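Local coordinates for CBS domain protein/ACT domain protein (Thermotoga maritima, PDB 1VR9) that is of unknown function but pairs two CBS domains with an ACT domain and may take part in magnesium binding or transport, at residues 63-66 with 67-70. Residues are numbered along the deposited sequence; the frame is centred on the assembly and turned at random.
Sequences EDLL and DLDL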
# COMPACT_ATOMS: atom_id res chain seq x y z
N GLU A 63 -13.43 -1.21 -4.70
CA GLU A 63 -14.59 -0.72 -5.46
C GLU A 63 -14.39 -0.89 -6.96
O GLU A 63 -15.35 -1.11 -7.70
CB GLU A 63 -14.85 0.76 -5.14
CG GLU A 63 -13.72 1.69 -5.61
CD GLU A 63 -13.96 3.17 -5.36
OE1 GLU A 63 -15.08 3.58 -4.98
OE2 GLU A 63 -12.99 3.94 -5.56
N ASP A 64 -13.13 -0.80 -7.40
CA ASP A 64 -12.77 -0.96 -8.81
C ASP A 64 -12.89 -2.41 -9.33
O ASP A 64 -12.83 -2.64 -10.54
CB ASP A 64 -11.36 -0.41 -9.05
CG ASP A 64 -11.28 1.11 -8.91
OD1 ASP A 64 -12.35 1.77 -8.97
OD2 ASP A 64 -10.17 1.64 -8.75
N LEU A 65 -13.08 -3.39 -8.45
CA LEU A 65 -13.21 -4.78 -8.87
C LEU A 65 -14.64 -5.32 -8.87
O LEU A 65 -14.85 -6.49 -9.20
CB LEU A 65 -12.31 -5.68 -7.99
CG LEU A 65 -10.85 -5.21 -7.85
CD1 LEU A 65 -10.09 -6.12 -6.88
CD2 LEU A 65 -10.15 -5.13 -9.20
N LEU A 66 -15.62 -4.48 -8.51
CA LEU A 66 -17.00 -4.92 -8.30
C LEU A 66 -17.61 -5.66 -9.49
O LEU A 66 -18.22 -6.73 -9.32
CB LEU A 66 -17.88 -3.71 -7.95
CG LEU A 66 -19.36 -3.96 -7.61
CD1 LEU A 66 -19.51 -4.76 -6.34
CD2 LEU A 66 -20.12 -2.64 -7.52
N ASP A 67 -17.48 -5.10 -10.69
CA ASP A 67 -18.12 -5.68 -11.87
C ASP A 67 -17.13 -6.41 -12.78
O ASP A 67 -17.28 -6.40 -14.01
CB ASP A 67 -18.86 -4.59 -12.64
CG ASP A 67 -20.01 -3.97 -11.83
OD1 ASP A 67 -20.67 -4.69 -11.04
OD2 ASP A 67 -20.27 -2.76 -12.00
N LEU A 68 -16.16 -7.10 -12.18
CA LEU A 68 -15.18 -7.88 -12.93
C LEU A 68 -15.35 -9.39 -12.72
O LEU A 68 -15.68 -9.85 -11.62
CB LEU A 68 -13.76 -7.45 -12.54
CG LEU A 68 -13.48 -5.96 -12.76
CD1 LEU A 68 -12.07 -5.60 -12.34
CD2 LEU A 68 -13.73 -5.56 -14.21
N ASP A 69 -15.08 -10.16 -13.77
CA ASP A 69 -15.04 -11.61 -13.68
C ASP A 69 -13.92 -11.98 -12.71
O ASP A 69 -12.85 -11.38 -12.75
CB ASP A 69 -14.75 -12.23 -15.05
CG ASP A 69 -14.98 -13.74 -15.08
OD1 ASP A 69 -14.24 -14.48 -14.40
OD2 ASP A 69 -15.91 -14.18 -15.80
N LEU A 70 -14.17 -12.96 -11.84
CA LEU A 70 -13.19 -13.35 -10.81
C LEU A 70 -11.88 -13.91 -11.39
O LEU A 70 -10.83 -13.82 -10.76
CB LEU A 70 -13.80 -14.35 -9.84
CG LEU A 70 -14.95 -13.79 -8.98
CD1 LEU A 70 -15.64 -14.88 -8.21
CD2 LEU A 70 -14.44 -12.69 -8.04
O HOH W 1 -15.64 -2.94 -11.59
O HOH W 2 -15.35 -9.48 -9.09
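Leu65 and Leu68 bracket a type I beta turn by which the chain leaves a 3-10 segment, and they illustrate how such a turn, when its i to i+3 amide bond is weak, can be completed by water. Among the backbone bonds, Leu68 N reaches back to Leu65 O at 3.3 Å, a weak bond with an N-H...O angle of 149°. Water supplements it twice: one molecule accepts the N-H of Asp67 and donates to Asp64 O, both at 3.0 Å, while a second donates to Leu65 O and, at 2.6 Å, to Leu68 O. Leu65 O thus takes a weak bond from an amide and another from a water.

The apolar part is a meeting of methyls. With CG anti to its carbonyl carbon (chi1 -58°) and CD1 extended beyond it, Leu68 sends this methyl back toward the 3-10 end, 3.7 Å from Leu65 CD2, the two side chains crossing at a slant. The same CD1 lies 3.5 Å from Asp64 O. Replacing Leu68 by an alanine would probably leave Leu65 CD2 without its methyl neighbour and open a gap beside Asp64 O. At the corner, Leu66 and Asp67 run alongside each other.

This turn follows strand 56-61 in a CBS domain, at the surface of the chain. Leu65 packs on Cys35 and Leu68 on Val32 of helix 32-41, both leucines also touch Lys77, and beyond the turn Leu70 hydrogen-bonds through its backbone to Arg33 of the same helix.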